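Local structure of extracellular ligand-binding receptor (Rhodopseudomonas palustris, 3UKJ) at residues A[112-117]-A[339-344]; A[291-296]-A[324-329]; A[8-13]-A[72-77]; A[29-34]-A[285-290]. The protein binds 3-(4-hydroxyphenyl)pyruvic acid and probably captures lignin-derived aromatic acids such as p-coumaric acid for uptake by a membrane transporter. All coordinates share one frame; numbering follows the deposited sequence.

The four contacts illustrate how one long helix, 282-304, can tie a sheet, its loops and a ligand together. Interactions 2 and 4 both use this helix; their centres lie about 12 Å apart, and S329 N of interaction 2 probably hydrogen-bonds to D289 OD1 of interaction 4. Interaction 3 lies against the helix: M74 CE is 3.6 Å from F291 CE1. Interaction 1 reaches the same sheet as interaction 3, about 7 Å away at the nearest atoms, and joins interaction 4 where P116 CA sits 3.5 Å from H286 CE1. P116 and H286 both touch the phenolic O3 of the bound 3-(4-hydroxyphenyl)pyruvic acid, whose pocket also includes S77 of interaction 3.

Interaction 1: residues A[112-117]-A[339-344]; sequences SVVMPQ and DRYGLD. With ENO (3-(4-hydroxy-phenyl)pyruvic acid), chain B.
R340 starts with CG anti to its carbonyl carbon (chi1 -53°) and then bends at chi2 and chi3, which turns NE back to the carbonyl of S112; V114 meanwhile sets CG1 anti to its own backbone N (chi1 -173°), beside the ring of Y341. The resulting NE to S112 O bond is 2.8 Å long and nearly straight (169°), and the oxygen lies close to the guanidinium plane. NH2 adds a weak bond to that same S112 oxygen at 3.3 Å. V113 CG1 rests over one face of the guanidinium, 3.4 Å from R340 NH2, while NH1 is engaged by T336 O. The loop backbone takes part as acceptor: R340 O receives V114 N over 2.8 Å.

Y341 is approached in two ways. V114 CB sits over one face, 3.9 Å from the ring centroid, in a CH-pi contact, whereas P116 O lies at the edge, 3.1 Å from Y341 CD1. The hydroxyl of Y341 bonds to L102 O. Further along, L343 CD1 packs on Q117 CG at 3.9 Å. An Asx motif shapes the loop: D339 OD1 accepts from Y341 N, the Asx turn, and from G342 N, both reaching it from the same face of the carboxylate.

P116 turns CB to the ligand, 3.2 Å from its O3, so the contact leads directly into the binding pocket. Strand 112-114 is the outermost of its sheet: strand 96-98 bonds to V113 and M115, the 339-344 loop adds a bond through V114, helix 310-322 touches V113 and R340, and helix 282-304 packs against selenomethionine M115.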
# COMPACT_ATOMS: atom_id res chain seq x y z
N SER A 112 -4.75 14.46 3.86
CA SER A 112 -4.48 13.01 3.67
C SER A 112 -3.16 12.60 4.32
O SER A 112 -2.19 13.37 4.29
CB SER A 112 -4.36 12.70 2.18
OG SER A 112 -5.59 12.88 1.51
N VAL A 113 -3.19 11.44 4.98
CA VAL A 113 -1.96 10.69 5.34
C VAL A 113 -2.08 9.31 4.73
O VAL A 113 -3.16 8.91 4.22
CB VAL A 113 -1.74 10.55 6.88
CG1 VAL A 113 -1.47 11.91 7.54
CG2 VAL A 113 -2.94 9.83 7.55
N VAL A 114 -0.92 8.67 4.60
CA VAL A 114 -0.81 7.47 3.78
C VAL A 114 -0.23 6.28 4.57
O VAL A 114 0.83 6.40 5.21
CB VAL A 114 0.00 7.75 2.48
CG1 VAL A 114 -0.02 6.56 1.52
CG2 VAL A 114 -0.50 9.00 1.78
N MSE A 115 -0.96 5.17 4.55
CA MSE A 115 -0.49 3.96 5.26
C MSE A 115 0.59 3.19 4.48
O MSE A 115 1.65 2.89 5.03
CB MSE A 115 -1.67 3.02 5.65
CG MSE A 115 -2.71 3.57 6.71
SE MSE A 115 -1.78 3.98 8.38
CE MSE A 115 -1.42 5.77 8.09
N PRO A 116 0.37 2.92 3.18
CA PRO A 116 1.45 2.18 2.50
C PRO A 116 2.74 2.95 2.42
O PRO A 116 2.74 4.18 2.34
CB PRO A 116 0.92 1.97 1.09
CG PRO A 116 -0.43 2.36 1.09
CD PRO A 116 -0.87 2.94 2.37
N GLN A 117 3.83 2.19 2.24
CA GLN A 117 5.16 2.80 2.18
C GLN A 117 5.29 3.62 0.89
O GLN A 117 4.66 3.26 -0.13
CB GLN A 117 6.21 1.70 2.15
CG GLN A 117 6.34 0.92 3.49
CD GLN A 117 5.31 -0.17 3.69
OE1 GLN A 117 4.52 -0.50 2.79
NE2 GLN A 117 5.27 -0.72 4.93
N ASP A 339 5.59 15.59 4.89
CA ASP A 339 5.73 14.15 4.74
C ASP A 339 4.44 13.52 5.22
O ASP A 339 4.21 13.37 6.43
CB ASP A 339 6.91 13.66 5.56
CG ASP A 339 7.10 12.15 5.47
OD1 ASP A 339 6.36 11.43 4.75
OD2 ASP A 339 8.05 11.71 6.14
N ARG A 340 3.61 13.12 4.27
CA ARG A 340 2.32 12.52 4.61
C ARG A 340 2.35 10.99 4.72
O ARG A 340 1.30 10.36 4.97
CB ARG A 340 1.26 13.03 3.64
CG ARG A 340 1.22 14.56 3.54
CD ARG A 340 1.10 15.16 4.93
NE ARG A 340 -0.21 14.92 5.49
CZ ARG A 340 -0.65 15.40 6.65
NH1 ARG A 340 0.20 15.96 7.53
NH2 ARG A 340 -1.93 15.24 6.97
N TYR A 341 3.53 10.40 4.49
CA TYR A 341 3.75 8.95 4.66
C TYR A 341 4.30 8.69 6.07
O TYR A 341 3.87 7.77 6.74
CB TYR A 341 4.74 8.47 3.60
CG TYR A 341 4.13 8.37 2.22
CD1 TYR A 341 3.54 7.17 1.80
CD2 TYR A 341 4.11 9.46 1.35
CE1 TYR A 341 3.01 7.03 0.52
CE2 TYR A 341 3.52 9.36 0.08
CZ TYR A 341 2.98 8.14 -0.32
OH TYR A 341 2.48 8.01 -1.59
N GLY A 342 5.32 9.47 6.47
CA GLY A 342 5.84 9.43 7.83
C GLY A 342 6.64 8.18 8.22
O GLY A 342 6.78 7.88 9.41
N LEU A 343 7.17 7.48 7.22
CA LEU A 343 7.89 6.21 7.45
C LEU A 343 9.40 6.25 7.16
O LEU A 343 9.89 7.18 6.50
CB LEU A 343 7.21 5.09 6.64
CG LEU A 343 5.81 4.71 7.08
CD1 LEU A 343 5.20 3.72 6.00
CD2 LEU A 343 5.87 4.06 8.48
N ASP A 344 10.11 5.28 7.71
CA ASP A 344 11.56 5.16 7.54
C ASP A 344 11.95 3.70 7.24
O ASP A 344 11.09 2.90 6.81
CB ASP A 344 12.33 5.76 8.73
CG ASP A 344 12.05 5.07 10.08
OD1 ASP A 344 11.58 3.90 10.11
OD2 ASP A 344 12.52 5.62 11.11
O4 ENO B . -1.66 1.43 -5.19
C9 ENO B . -1.45 -0.87 -2.54
C8 ENO B . -0.81 -0.87 -1.29
C7 ENO B . 0.58 -0.93 -1.26
C6 ENO B . 1.35 -0.98 -2.43
C5 ENO B . 0.73 -0.88 -3.67
C4 ENO B . -0.67 -0.88 -3.72
O3 ENO B . 1.21 -1.02 -0.07
C3 ENO B . -1.32 -0.97 -5.09
C2 ENO B . -1.64 0.34 -5.78
C1 ENO B . -2.21 0.27 -7.14
O2 ENO B . -2.58 1.33 -7.62
O1 ENO B . -2.29 -0.80 -7.78

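Interaction 2: residues A[291-296]-A[324-329]; sequences FKVLER and KDIAAS
Remarkably, the charged end of R296 is spent largely on two consecutive backbone carbonyls, those of K324 and D325. Both terminal nitrogens hold K324 O, which lies 2.9 Å from R296 NH2 and 3.1 Å from R296 NH1, and they come to it from the same face of the carbonyl plane. NH1 also makes a weak bond to D325 O and gives a hydrogen to a water 2.7 Å away; the same water accepts from A327 N. CG anti to the backbone N (chi1 -179°) sends the arginine outward from helix 282-304, and bends at chi2 and chi3 bring its guanidinium against I326, whose CG1 lies over one face, toward the rim, 3.8 Å from NH1.

Less polar packing follows towards A328. I326 CG2 meets V293 CG2 at 4.2 Å, and K292 CB touches A328 CB. D325 and I326 together face Y333 as a G1 beta bulge.

A leucine in place of R296 would probably leave the K324 and D325 carbonyls without these donors and the bulged strand less firmly tied to the helix. The E323 carboxylate probably balances the charge of R296, and the negative ends of the two carbonyl dipoles are likely to stabilise it further.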
# COMPACT_ATOMS: atom_id res chain seq x y z
N PHE A 291 -6.27 2.08 12.10
CA PHE A 291 -6.87 2.13 13.44
C PHE A 291 -5.85 2.31 14.56
O PHE A 291 -6.18 2.96 15.52
CB PHE A 291 -7.80 0.96 13.67
CG PHE A 291 -9.15 1.16 13.07
CD1 PHE A 291 -9.34 1.05 11.69
CD2 PHE A 291 -10.20 1.63 13.87
CE1 PHE A 291 -10.59 1.38 11.11
CE2 PHE A 291 -11.46 1.92 13.30
CZ PHE A 291 -11.63 1.82 11.92
N LYS A 292 -4.63 1.80 14.40
CA LYS A 292 -3.59 2.08 15.38
C LYS A 292 -3.37 3.59 15.40
O LYS A 292 -3.17 4.20 16.44
CB LYS A 292 -2.26 1.35 15.09
CG LYS A 292 -2.35 -0.17 15.26
CD LYS A 292 -2.88 -0.61 16.61
CE LYS A 292 -1.93 -0.28 17.73
NZ LYS A 292 -2.36 -1.13 18.89
N VAL A 293 -3.40 4.20 14.21
CA VAL A 293 -3.27 5.65 14.10
C VAL A 293 -4.42 6.38 14.82
O VAL A 293 -4.20 7.30 15.60
CB VAL A 293 -3.11 6.11 12.65
CG1 VAL A 293 -3.11 7.64 12.54
CG2 VAL A 293 -1.81 5.53 12.05
N LEU A 294 -5.63 5.95 14.53
CA LEU A 294 -6.80 6.51 15.19
C LEU A 294 -6.76 6.37 16.71
O LEU A 294 -7.21 7.27 17.42
CB LEU A 294 -8.07 5.90 14.59
CG LEU A 294 -8.39 6.33 13.17
CD1 LEU A 294 -9.63 5.56 12.67
CD2 LEU A 294 -8.51 7.85 12.96
N GLU A 295 -6.24 5.24 17.21
CA GLU A 295 -6.13 5.05 18.65
C GLU A 295 -5.18 6.07 19.29
O GLU A 295 -5.39 6.47 20.43
CB GLU A 295 -5.68 3.64 18.99
CG GLU A 295 -6.74 2.58 18.71
CD GLU A 295 -6.27 1.22 19.15
OE1 GLU A 295 -6.33 0.94 20.38
OE2 GLU A 295 -5.80 0.46 18.30
N ARG A 296 -4.21 6.57 18.53
CA ARG A 296 -3.35 7.62 19.07
C ARG A 296 -4.01 9.00 18.97
O ARG A 296 -3.93 9.78 19.92
CB ARG A 296 -2.00 7.69 18.38
CG ARG A 296 -1.10 8.79 18.99
CD ARG A 296 -0.48 8.38 20.31
NE ARG A 296 0.60 7.45 20.08
CZ ARG A 296 1.83 7.82 19.72
NH1 ARG A 296 2.69 6.88 19.34
NH2 ARG A 296 2.21 9.10 19.80
N LYS A 324 3.80 11.63 17.56
CA LYS A 324 4.93 11.04 16.87
C LYS A 324 5.14 9.57 17.21
O LYS A 324 4.64 9.07 18.21
CB LYS A 324 6.20 11.84 17.24
CG LYS A 324 6.12 13.34 16.92
CD LYS A 324 5.88 13.59 15.43
CE LYS A 324 6.17 15.04 15.02
NZ LYS A 324 5.80 15.24 13.59
N ASP A 325 5.90 8.88 16.37
CA ASP A 325 6.28 7.50 16.67
C ASP A 325 5.09 6.58 16.92
O ASP A 325 5.03 5.84 17.91
CB ASP A 325 7.31 7.46 17.81
CG ASP A 325 8.53 8.33 17.52
OD1 ASP A 325 9.07 8.25 16.39
OD2 ASP A 325 9.01 9.03 18.43
N ILE A 326 4.16 6.58 15.97
CA ILE A 326 2.99 5.74 16.10
C ILE A 326 3.28 4.30 15.65
O ILE A 326 3.54 4.07 14.47
CB ILE A 326 1.79 6.30 15.30
CG1 ILE A 326 1.46 7.72 15.79
CG2 ILE A 326 0.57 5.38 15.50
CD1 ILE A 326 0.35 8.38 14.97
N ALA A 327 3.40 3.39 16.62
CA ALA A 327 3.74 1.99 16.32
C ALA A 327 2.61 1.26 15.60
O ALA A 327 1.44 1.34 16.02
CB ALA A 327 4.12 1.24 17.61
N ALA A 328 2.93 0.61 14.50
CA ALA A 328 1.93 -0.24 13.81
C ALA A 328 2.60 -1.43 13.15
O ALA A 328 3.79 -1.66 13.33
CB ALA A 328 1.14 0.58 12.79
N SER A 329 1.81 -2.26 12.46
CA SER A 329 2.33 -3.48 11.92
C SER A 329 3.26 -3.23 10.75
O SER A 329 4.19 -4.02 10.52
CB SER A 329 1.22 -4.44 11.51
OG SER A 329 0.51 -4.02 10.35
O HOH W 1 2.34 4.16 19.26

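Interaction 3: residues A[8-13]-A[72-77]; sequences ITVGIT and VIMGSS
Strands 8-13 and 72-75 run parallel, 20° apart, with V10, G11 and I12 paired to V72, I73 and M74. G11 bonds to the residues on both sides of its partner I73, as parallel pairing requires: its N donates to V72 O at 3.0 Å and its O accepts from M74 N at 2.8 Å. T13 N to M74 O follows, again 2.8 Å, while V72 N to T9 O is weak.

V10, I12, V72 and selenomethionine M74 share one face. M74 leaves with CG anti to its backbone N (chi1 -177°), runs alongside I12, with CB 4.1 Å from I12 CG1, and then bends at chi3 to bring CE to 3.7 Å from V10 CG1. I73 and T13 occupy the other face. Beyond the last firm pair, a CB on G75 would collide with T13 O, and a cis peptide leads into S76. T13 O is met there by the CA atoms of G75 and S76, and both T13 OG1 and S76 OG bond to D50. S77 touches the ligand.

The pair belongs to the parallel core of a periplasmic-binding-protein lobe, with strand 41-49 beyond 8-14 and strand 96-98 beyond 72-75. Helix 282-304 packs over V72 and M74; on the opposite face helices 54-65 and 79-92 take up I73 and T13, completing an alpha-beta-alpha sandwich.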
# COMPACT_ATOMS: atom_id res chain seq x y z
N ILE A 8 -18.05 8.18 17.06
CA ILE A 8 -17.08 8.72 16.10
C ILE A 8 -17.28 7.95 14.82
O ILE A 8 -17.41 6.72 14.85
CB ILE A 8 -15.64 8.59 16.61
CG1 ILE A 8 -15.43 9.50 17.82
CG2 ILE A 8 -14.62 8.92 15.50
CD1 ILE A 8 -14.16 9.20 18.64
N THR A 9 -17.46 8.69 13.72
CA THR A 9 -17.91 8.08 12.47
C THR A 9 -16.74 7.98 11.46
O THR A 9 -16.10 8.98 11.13
CB THR A 9 -19.09 8.87 11.86
OG1 THR A 9 -20.14 9.00 12.85
CG2 THR A 9 -19.63 8.19 10.62
N VAL A 10 -16.49 6.77 10.98
CA VAL A 10 -15.37 6.50 10.05
C VAL A 10 -15.95 5.90 8.80
O VAL A 10 -16.51 4.81 8.85
CB VAL A 10 -14.28 5.56 10.66
CG1 VAL A 10 -13.10 5.37 9.66
CG2 VAL A 10 -13.72 6.16 11.98
N GLY A 11 -15.80 6.60 7.68
CA GLY A 11 -16.26 6.10 6.39
C GLY A 11 -15.10 5.47 5.67
O GLY A 11 -14.04 6.09 5.53
N ILE A 12 -15.31 4.26 5.17
CA ILE A 12 -14.23 3.49 4.55
C ILE A 12 -14.71 3.03 3.19
O ILE A 12 -15.73 2.31 3.09
CB ILE A 12 -13.86 2.24 5.42
CG1 ILE A 12 -13.53 2.70 6.83
CG2 ILE A 12 -12.69 1.49 4.71
CD1 ILE A 12 -13.44 1.59 7.87
N THR A 13 -13.96 3.42 2.14
CA THR A 13 -14.20 2.89 0.81
C THR A 13 -12.99 2.06 0.33
O THR A 13 -11.84 2.52 0.37
CB THR A 13 -14.55 4.03 -0.19
OG1 THR A 13 -14.84 3.46 -1.47
CG2 THR A 13 -13.44 5.09 -0.29
N VAL A 72 -13.63 10.91 10.06
CA VAL A 72 -12.45 10.46 9.30
C VAL A 72 -12.95 9.65 8.15
O VAL A 72 -13.94 8.92 8.29
CB VAL A 72 -11.52 9.60 10.18
CG1 VAL A 72 -10.33 9.03 9.33
CG2 VAL A 72 -11.04 10.39 11.42
N ILE A 73 -12.27 9.76 7.00
CA ILE A 73 -12.53 8.84 5.89
C ILE A 73 -11.25 8.09 5.52
O ILE A 73 -10.16 8.47 5.93
CB ILE A 73 -13.18 9.51 4.66
CG1 ILE A 73 -12.25 10.54 3.99
CG2 ILE A 73 -14.57 10.15 5.06
CD1 ILE A 73 -12.83 11.13 2.69
N MSE A 74 -11.44 6.92 4.92
CA MSE A 74 -10.34 5.98 4.68
C MSE A 74 -10.54 5.26 3.34
O MSE A 74 -11.70 4.92 2.95
CB MSE A 74 -10.29 4.95 5.82
CG MSE A 74 -9.17 3.94 5.77
SE MSE A 74 -9.32 2.72 7.32
CE MSE A 74 -9.92 3.88 8.59
N GLY A 75 -9.41 4.95 2.69
CA GLY A 75 -9.40 4.20 1.41
C GLY A 75 -8.58 4.93 0.34
O GLY A 75 -7.86 5.89 0.65
N SER A 76 -8.64 4.50 -0.93
CA SER A 76 -9.21 3.24 -1.36
C SER A 76 -8.07 2.22 -1.48
O SER A 76 -7.09 2.33 -0.75
CB SER A 76 -9.95 3.47 -2.68
OG SER A 76 -10.49 2.28 -3.25
N SER A 77 -8.27 1.15 -2.25
CA SER A 77 -7.31 0.04 -2.29
C SER A 77 -6.21 0.16 -3.33
O SER A 77 -5.16 -0.47 -3.20
CB SER A 77 -8.06 -1.28 -2.48
OG SER A 77 -8.99 -1.50 -1.42

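Interaction 4: residues A[29-34]-A[285-290]; sequences NALEFV and GHSFDA. With ENO (3-(4-hydroxy-phenyl)pyruvic acid), chain B.
A30, L31 and V34 meet S287 and F288 in close van der Waals packing, where the 29-34 segment, at the end region of helix 21-30, lies against helix 282-304. The tightest point is small against small: A30 CB approaches S287 OG to 3.5 Å. That hydroxyl takes the position between backbone N and carbonyl carbon (chi1 64°) and hydrogen-bonds to E27 O, so the polar atom facing the alanine is satisfied within the neighbouring helix. L31 CD2 adds a carbon-to-carbon touch, 4.1 Å from S287 CB.

F288 carries the other half of the contact. V34 CG1 lies 3.9 Å from F288 CA and 4.3 Å from its CD1, while the backbone oxygen of F33 comes obliquely to the ring, 4.0 Å from F288 CE1.

In the two-lobed periplasmic binding protein fold, ligand sits between the lobes, and here helix 282-304 faces both ways: S287 points to the 29-34 segment and F288 flanks it, while H286 points away from it, into the pocket. H286 NE2 and the ligand hydroxyl O3 share a hydrogen bond of 3.0 Å, with O3 at the ring edge and near its plane. Q282, on the same helix, also bonds to the ligand, as do T79, R174 and S199. A leucine in place of H286 would probably leave the phenolic hydroxyl without this hydrogen-bonding partner and the aromatic end of the ligand less well fixed.

Helix 261-275 adjoins the two phenylalanines: A270 and Y271 touch F33, and L267 touches F288.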
# COMPACT_ATOMS: atom_id res chain seq x y z
N ASN A 29 -11.63 -7.23 5.49
CA ASN A 29 -11.59 -8.35 6.45
C ASN A 29 -10.85 -7.97 7.75
O ASN A 29 -11.32 -8.31 8.85
CB ASN A 29 -10.92 -9.59 5.84
CG ASN A 29 -11.82 -10.33 4.83
OD1 ASN A 29 -12.95 -9.94 4.53
ND2 ASN A 29 -11.23 -11.32 4.18
N ALA A 30 -9.79 -7.18 7.65
CA ALA A 30 -8.99 -6.82 8.82
C ALA A 30 -9.74 -5.95 9.82
O ALA A 30 -9.37 -5.90 10.99
CB ALA A 30 -7.63 -6.21 8.45
N LEU A 31 -10.79 -5.25 9.35
CA LEU A 31 -11.61 -4.42 10.22
C LEU A 31 -12.27 -5.20 11.34
O LEU A 31 -12.70 -4.61 12.34
CB LEU A 31 -12.66 -3.66 9.43
CG LEU A 31 -12.07 -2.71 8.37
CD1 LEU A 31 -13.21 -2.17 7.53
CD2 LEU A 31 -11.19 -1.58 8.97
N GLU A 32 -12.46 -6.51 11.15
CA GLU A 32 -12.96 -7.33 12.26
C GLU A 32 -12.06 -7.24 13.52
O GLU A 32 -12.55 -7.35 14.65
CB GLU A 32 -13.13 -8.78 11.82
CG GLU A 32 -13.76 -9.66 12.90
CD GLU A 32 -13.92 -11.11 12.49
OE1 GLU A 32 -13.81 -11.41 11.28
OE2 GLU A 32 -14.18 -11.95 13.40
N PHE A 33 -10.79 -6.92 13.33
CA PHE A 33 -9.78 -7.02 14.39
C PHE A 33 -9.32 -5.71 14.96
O PHE A 33 -8.45 -5.70 15.83
CB PHE A 33 -8.60 -7.86 13.88
CG PHE A 33 -9.04 -9.11 13.16
CD1 PHE A 33 -9.85 -10.04 13.79
CD2 PHE A 33 -8.63 -9.36 11.86
CE1 PHE A 33 -10.24 -11.23 13.14
CE2 PHE A 33 -9.10 -10.51 11.16
CZ PHE A 33 -9.85 -11.46 11.82
N VAL A 34 -9.92 -4.60 14.51
CA VAL A 34 -9.54 -3.29 15.05
C VAL A 34 -10.51 -2.92 16.18
O VAL A 34 -11.63 -3.46 16.25
CB VAL A 34 -9.58 -2.17 13.98
CG1 VAL A 34 -8.68 -2.56 12.81
CG2 VAL A 34 -11.02 -1.96 13.46
N GLY A 285 -2.49 -5.25 6.64
CA GLY A 285 -1.66 -4.38 7.46
C GLY A 285 -2.11 -2.93 7.45
O GLY A 285 -2.12 -2.27 8.49
N HIS A 286 -2.51 -2.43 6.28
CA HIS A 286 -2.85 -1.02 6.17
C HIS A 286 -4.12 -0.62 6.88
O HIS A 286 -4.13 0.37 7.55
CB HIS A 286 -2.88 -0.58 4.72
CG HIS A 286 -1.60 -0.85 4.01
ND1 HIS A 286 -0.37 -0.66 4.60
CD2 HIS A 286 -1.35 -1.27 2.74
CE1 HIS A 286 0.58 -0.94 3.71
NE2 HIS A 286 0.00 -1.36 2.61
N SER A 287 -5.23 -1.34 6.66
CA SER A 287 -6.44 -0.98 7.42
C SER A 287 -6.33 -1.19 8.92
O SER A 287 -6.81 -0.36 9.70
CB SER A 287 -7.70 -1.63 6.85
OG SER A 287 -7.62 -3.01 6.97
N PHE A 288 -5.57 -2.20 9.34
CA PHE A 288 -5.33 -2.48 10.77
C PHE A 288 -4.49 -1.30 11.31
O PHE A 288 -4.83 -0.72 12.34
CB PHE A 288 -4.55 -3.79 10.92
CG PHE A 288 -4.21 -4.13 12.35
CD1 PHE A 288 -5.11 -4.87 13.14
CD2 PHE A 288 -2.96 -3.80 12.89
CE1 PHE A 288 -4.78 -5.21 14.45
CE2 PHE A 288 -2.64 -4.12 14.21
CZ PHE A 288 -3.56 -4.80 14.99
N ASP A 289 -3.48 -0.88 10.57
CA ASP A 289 -2.63 0.22 11.03
C ASP A 289 -3.37 1.56 11.12
O ASP A 289 -3.03 2.42 11.95
CB ASP A 289 -1.38 0.34 10.16
CG ASP A 289 -0.42 -0.79 10.39
OD1 ASP A 289 -0.63 -1.60 11.36
OD2 ASP A 289 0.54 -0.90 9.61
N ALA A 290 -4.34 1.76 10.23
CA ALA A 290 -5.05 3.01 10.18
C ALA A 290 -5.75 3.18 11.54
O ALA A 290 -5.84 4.30 12.04
CB ALA A 290 -6.08 2.97 9.05
O4 ENO B . -1.66 1.43 -5.19
C9 ENO B . -1.45 -0.87 -2.54
C8 ENO B . -0.81 -0.87 -1.29
C7 ENO B . 0.58 -0.93 -1.26
C6 ENO B . 1.35 -0.98 -2.43
C5 ENO B . 0.73 -0.88 -3.67
C4 ENO B . -0.67 -0.88 -3.72
O3 ENO B . 1.21 -1.02 -0.07
C3 ENO B . -1.32 -0.97 -5.09
C2 ENO B . -1.64 0.34 -5.78
C1 ENO B . -2.21 0.27 -7.14
O2 ENO B . -2.58 1.33 -7.62
O1 ENO B . -2.29 -0.80 -7.78